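Long-range contact in MAU2 chromatid cohesion factor homolog (Saccharomyces cerevisiae, PDB 4XDN), which forms a complex with SCC2 that is required for the association of cohesin with chromosomes, and so takes part in sister chromatid cohesion: residues F102-K113 with E133-R144. Residues are numbered along the deposited sequence; the frame is centred on the assembly and turned at random.
Sequences FDLAELYISSLK and EFLLLHDLPLMR
The side chains of F102 and R144 run antiparallel past one another, with ring and guanidinium planes 51° apart. One face of the ring receives the backbone N of R144, offset toward the rim, and CG of R144 lies 3.7 Å from F102 CD2; M143 CB comes 4.0 Å from F102 CE1. CB of F102 sits over the centre of one guanidinium face, while OD1 of D103 sits at the group's edge, near the plane. D103 OD1 pairs with R144 NH2 in a salt bridge whose modelled length is too short to be trusted in detail. E106, its chain extended and CG anti to the backbone N (chi1 -172°), brings OE1 obliquely to 3.0 Å from R144 NH2, a weak hydrogen bond within a three-residue salt-bridge network. D103 also turns OD2 to a basic side chain of the partner protein, linking this network to the complex interface.

Segments 102-113 and 133-144, on consecutive helices 102-119 and 126-144, illustrate a helical hairpin in a predominantly helical protein, consistent with the TPR-like helical array of the SCC4/mau-2 family; they run at 154° with their axes 9.9 Å apart at the closest approach. Segment 133-144 has a wider pi-type turn at 135-139 and a kink at P141, whose N has no bond to the preceding turn.

Between the polar ends the seam is aliphatic. L140 puts CD2 3.9 Å from A105 CB and its other methyl against the backbone of E106, and L136 CD1 lies 3.6 Å from I109 CG2. L135 CD1 meets I109 CD1 tightly, at 3.4 Å. At the far end K113, extended throughout, reaches NZ to the syn lone pair of E133 OE2, at 2.7 Å, where the E133 chain bends at chi2 to meet it.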
loop_
_atom_site.group_PDB
_atom_site.type_symbol
_atom_site.label_atom_id
_atom_site.label_comp_id
_atom_site.label_asym_id
_atom_site.label_seq_id
_atom_site.Cartn_x
_atom_site.Cartn_y
_atom_site.Cartn_z
ATOM N N PHE A 102 -4.376 -18.641 20.558
ATOM C CA PHE A 102 -3.626 -17.491 21.043
ATOM C C PHE A 102 -3.688 -17.376 22.562
ATOM O O PHE A 102 -2.693 -17.036 23.201
ATOM C CB PHE A 102 -4.156 -16.212 20.387
ATOM C CG PHE A 102 -4.133 -16.251 18.879
ATOM C CD1 PHE A 102 -3.022 -16.734 18.202
ATOM C CD2 PHE A 102 -5.223 -15.820 18.142
ATOM C CE1 PHE A 102 -2.998 -16.774 16.821
ATOM C CE2 PHE A 102 -5.205 -15.858 16.757
ATOM C CZ PHE A 102 -4.090 -16.337 16.097
ATOM N N ASP A 103 -4.853 -17.655 23.139
ATOM C CA ASP A 103 -5.004 -17.651 24.590
ATOM C C ASP A 103 -4.076 -18.675 25.236
ATOM O O ASP A 103 -3.473 -18.412 26.276
ATOM C CB ASP A 103 -6.452 -17.941 24.986
ATOM C CG ASP A 103 -7.395 -16.809 24.627
ATOM O OD1 ASP A 103 -6.911 -15.697 24.332
ATOM O OD2 ASP A 103 -8.623 -17.029 24.650
ATOM N N LEU A 104 -3.968 -19.841 24.609
ATOM C CA LEU A 104 -3.096 -20.902 25.100
ATOM C C LEU A 104 -1.642 -20.453 25.072
ATOM O O LEU A 104 -0.899 -20.651 26.035
ATOM C CB LEU A 104 -3.271 -22.169 24.260
ATOM C CG LEU A 104 -2.369 -23.356 24.599
ATOM C CD1 LEU A 104 -2.642 -23.859 26.006
ATOM C CD2 LEU A 104 -2.567 -24.466 23.579
ATOM N N ALA A 105 -1.243 -19.856 23.955
ATOM C CA ALA A 105 0.107 -19.334 23.808
ATOM C C ALA A 105 0.393 -18.307 24.897
ATOM O O ALA A 105 1.456 -18.321 25.514
ATOM C CB ALA A 105 0.288 -18.718 22.436
ATOM N N GLU A 106 -0.575 -17.428 25.130
ATOM C CA GLU A 106 -0.425 -16.356 26.103
ATOM C C GLU A 106 -0.256 -16.903 27.518
ATOM O O GLU A 106 0.493 -16.344 28.317
ATOM C CB GLU A 106 -1.630 -15.416 26.040
ATOM C CG GLU A 106 -1.485 -14.165 26.888
ATOM C CD GLU A 106 -2.594 -13.160 26.642
ATOM O OE1 GLU A 106 -3.607 -13.529 26.014
ATOM O OE2 GLU A 106 -2.448 -11.996 27.071
ATOM N N LEU A 107 -0.950 -17.994 27.825
ATOM C CA LEU A 107 -0.845 -18.616 29.141
ATOM C C LEU A 107 0.545 -19.193 29.367
ATOM O O LEU A 107 1.092 -19.101 30.466
ATOM C CB LEU A 107 -1.897 -19.717 29.309
ATOM C CG LEU A 107 -3.334 -19.278 29.611
ATOM C CD1 LEU A 107 -4.249 -20.491 29.670
ATOM C CD2 LEU A 107 -3.419 -18.491 30.914
ATOM N N TYR A 108 1.115 -19.790 28.325
ATOM C CA TYR A 108 2.446 -20.368 28.421
ATOM C C TYR A 108 3.499 -19.290 28.657
ATOM O O TYR A 108 4.377 -19.448 29.506
ATOM C CB TYR A 108 2.784 -21.158 27.156
ATOM C CG TYR A 108 2.176 -22.544 27.124
ATOM C CD1 TYR A 108 2.524 -23.499 28.071
ATOM C CD2 TYR A 108 1.265 -22.901 26.139
ATOM C CE1 TYR A 108 1.977 -24.765 28.045
ATOM C CE2 TYR A 108 0.712 -24.164 26.106
ATOM C CZ TYR A 108 1.072 -25.092 27.060
ATOM O OH TYR A 108 0.524 -26.349 27.024
ATOM N N ILE A 109 3.408 -18.196 27.909
ATOM C CA ILE A 109 4.375 -17.112 28.031
ATOM C C ILE A 109 4.220 -16.398 29.372
ATOM O O ILE A 109 5.212 -16.071 30.021
ATOM C CB ILE A 109 4.232 -16.092 26.884
ATOM C CG1 ILE A 109 4.414 -16.784 25.530
ATOM C CG2 ILE A 109 5.244 -14.957 27.032
ATOM C CD1 ILE A 109 5.767 -17.461 25.343
ATOM N N SER A 110 2.978 -16.159 29.780
ATOM C CA SER A 110 2.710 -15.523 31.065
ATOM C C SER A 110 3.262 -16.368 32.206
ATOM O O SER A 110 3.873 -15.843 33.138
ATOM C CB SER A 110 1.210 -15.303 31.258
ATOM O OG SER A 110 0.713 -14.376 30.312
ATOM N N SER A 111 3.044 -17.676 32.123
ATOM C CA SER A 111 3.574 -18.607 33.112
ATOM C C SER A 111 5.093 -18.568 33.121
ATOM O O SER A 111 5.713 -18.505 34.181
ATOM C CB SER A 111 3.092 -20.031 32.829
ATOM O OG SER A 111 1.702 -20.155 33.065
ATOM N N LEU A 112 5.688 -18.605 31.934
ATOM C CA LEU A 112 7.140 -18.562 31.807
ATOM C C LEU A 112 7.699 -17.283 32.417
ATOM O O LEU A 112 8.680 -17.317 33.158
ATOM C CB LEU A 112 7.553 -18.668 30.339
ATOM C CG LEU A 112 9.057 -18.676 30.059
ATOM C CD1 LEU A 112 9.721 -19.898 30.680
ATOM C CD2 LEU A 112 9.312 -18.631 28.564
ATOM N N LYS A 113 7.061 -16.159 32.100
ATOM C CA LYS A 113 7.485 -14.859 32.599
ATOM C C LYS A 113 7.563 -14.840 34.124
ATOM O O LYS A 113 8.571 -14.424 34.694
ATOM C CB LYS A 113 6.525 -13.770 32.110
ATOM C CG LYS A 113 6.802 -12.384 32.677
ATOM C CD LYS A 113 5.762 -11.376 32.218
ATOM C CE LYS A 113 5.821 -10.101 33.050
ATOM N NZ LYS A 113 4.825 -9.093 32.597
ATOM N N GLU A 133 7.929 -10.527 26.831
ATOM C CA GLU A 133 7.187 -9.284 26.653
ATOM C C GLU A 133 6.945 -8.995 25.175
ATOM O O GLU A 133 5.894 -8.481 24.797
ATOM C CB GLU A 133 7.935 -8.114 27.298
ATOM C CG GLU A 133 8.029 -8.183 28.821
ATOM C CD GLU A 133 6.677 -8.088 29.510
ATOM O OE1 GLU A 133 5.732 -7.533 28.916
ATOM O OE2 GLU A 133 6.562 -8.574 30.652
ATOM N N PHE A 134 7.923 -9.328 24.341
ATOM C CA PHE A 134 7.799 -9.120 22.907
ATOM C C PHE A 134 6.698 -10.013 22.339
ATOM O O PHE A 134 5.874 -9.568 21.547
ATOM C CB PHE A 134 9.130 -9.397 22.207
ATOM C CG PHE A 134 9.207 -8.838 20.816
ATOM C CD1 PHE A 134 9.532 -7.506 20.610
ATOM C CD2 PHE A 134 8.959 -9.641 19.715
ATOM C CE1 PHE A 134 9.604 -6.986 19.332
ATOM C CE2 PHE A 134 9.029 -9.125 18.431
ATOM C CZ PHE A 134 9.353 -7.796 18.241
ATOM N N LEU A 135 6.680 -11.273 22.758
ATOM C CA LEU A 135 5.625 -12.183 22.342
ATOM C C LEU A 135 4.265 -11.696 22.834
ATOM O O LEU A 135 3.278 -11.753 22.107
ATOM C CB LEU A 135 5.895 -13.597 22.862
ATOM C CG LEU A 135 7.100 -14.319 22.253
ATOM C CD1 LEU A 135 7.374 -15.621 22.994
ATOM C CD2 LEU A 135 6.880 -14.580 20.779
ATOM N N LEU A 136 4.227 -11.212 24.069
ATOM C CA LEU A 136 2.981 -10.785 24.699
ATOM C C LEU A 136 2.429 -9.489 24.105
ATOM O O LEU A 136 1.214 -9.314 24.000
ATOM C CB LEU A 136 3.196 -10.599 26.205
ATOM C CG LEU A 136 2.466 -11.488 27.221
ATOM C CD1 LEU A 136 2.285 -12.924 26.758
ATOM C CD2 LEU A 136 3.238 -11.467 28.534
ATOM N N LEU A 137 3.326 -8.583 23.722
ATOM C CA LEU A 137 2.934 -7.230 23.345
ATOM C C LEU A 137 2.999 -6.977 21.838
ATOM O O LEU A 137 2.338 -6.068 21.335
ATOM C CB LEU A 137 3.820 -6.219 24.078
ATOM C CG LEU A 137 3.781 -6.300 25.609
ATOM C CD1 LEU A 137 4.838 -5.397 26.211
ATOM C CD2 LEU A 137 2.403 -5.938 26.146
ATOM N N HIS A 138 3.787 -7.778 21.121
ATOM C CA HIS A 138 3.971 -7.586 19.683
ATOM C C HIS A 138 3.430 -8.755 18.863
ATOM O O HIS A 138 2.505 -8.581 18.067
ATOM C CB HIS A 138 5.453 -7.367 19.363
ATOM C CG HIS A 138 5.745 -7.231 17.903
ATOM N ND1 HIS A 138 6.083 -8.308 17.105
ATOM C CD2 HIS A 138 5.760 -6.147 17.090
ATOM C CE1 HIS A 138 6.289 -7.892 15.873
ATOM N NE2 HIS A 138 6.099 -6.583 15.834
ATOM N N ASP A 139 3.997 -9.943 19.053
ATOM C CA ASP A 139 3.652 -11.081 18.203
ATOM C C ASP A 139 2.202 -11.527 18.378
ATOM O O ASP A 139 1.474 -11.669 17.397
ATOM C CB ASP A 139 4.583 -12.263 18.477
ATOM C CG ASP A 139 5.945 -12.094 17.840
ATOM O OD1 ASP A 139 6.432 -10.951 17.759
ATOM O OD2 ASP A 139 6.531 -13.111 17.415
ATOM N N LEU A 140 1.776 -11.738 19.618
ATOM C CA LEU A 140 0.442 -12.282 19.865
ATOM C C LEU A 140 -0.672 -11.316 19.450
ATOM O O LEU A 140 -1.618 -11.726 18.778
ATOM C CB LEU A 140 0.284 -12.672 21.338
ATOM C CG LEU A 140 0.650 -14.126 21.664
ATOM C CD1 LEU A 140 0.792 -14.341 23.167
ATOM C CD2 LEU A 140 -0.389 -15.079 21.091
ATOM N N PRO A 141 -0.571 -10.035 19.850
ATOM C CA PRO A 141 -1.596 -9.075 19.420
ATOM C C PRO A 141 -1.695 -8.922 17.900
ATOM O O PRO A 141 -2.803 -8.811 17.377
ATOM C CB PRO A 141 -1.138 -7.765 20.068
ATOM C CG PRO A 141 -0.362 -8.192 21.260
ATOM C CD PRO A 141 0.352 -9.440 20.833
ATOM N N LEU A 142 -0.559 -8.924 17.207
ATOM C CA LEU A 142 -0.556 -8.761 15.755
ATOM C C LEU A 142 -1.217 -9.941 15.052
ATOM O O LEU A 142 -1.961 -9.755 14.090
ATOM C CB LEU A 142 0.873 -8.583 15.236
ATOM C CG LEU A 142 1.501 -7.202 15.446
ATOM C CD1 LEU A 142 2.968 -7.227 15.047
ATOM C CD2 LEU A 142 0.754 -6.125 14.666
ATOM N N MET A 143 -0.946 -11.151 15.533
ATOM C CA MET A 143 -1.555 -12.349 14.962
ATOM C C MET A 143 -3.041 -12.402 15.286
ATOM O O MET A 143 -3.855 -12.774 14.439
ATOM C CB MET A 143 -0.866 -13.613 15.478
ATOM C CG MET A 143 0.326 -14.080 14.647
ATOM S SD MET A 143 -0.008 -14.373 12.899
ATOM C CE MET A 143 -1.654 -15.066 12.958
ATOM N N ARG A 144 -3.389 -12.040 16.517
ATOM C CA ARG A 144 -4.786 -11.915 16.919
ATOM C C ARG A 144 -5.527 -10.970 15.983
ATOM O O ARG A 144 -6.608 -11.285 15.488
ATOM C CB ARG A 144 -4.895 -11.397 18.355
ATOM C CG ARG A 144 -4.686 -12.439 19.439
ATOM C CD ARG A 144 -4.846 -11.801 20.810
ATOM N NE ARG A 144 -5.373 -12.731 21.809
ATOM C CZ ARG A 144 -4.651 -13.329 22.755
ATOM N NH1 ARG A 144 -3.346 -13.111 22.862
ATOM N NH2 ARG A 144 -5.244 -14.153 23.607
#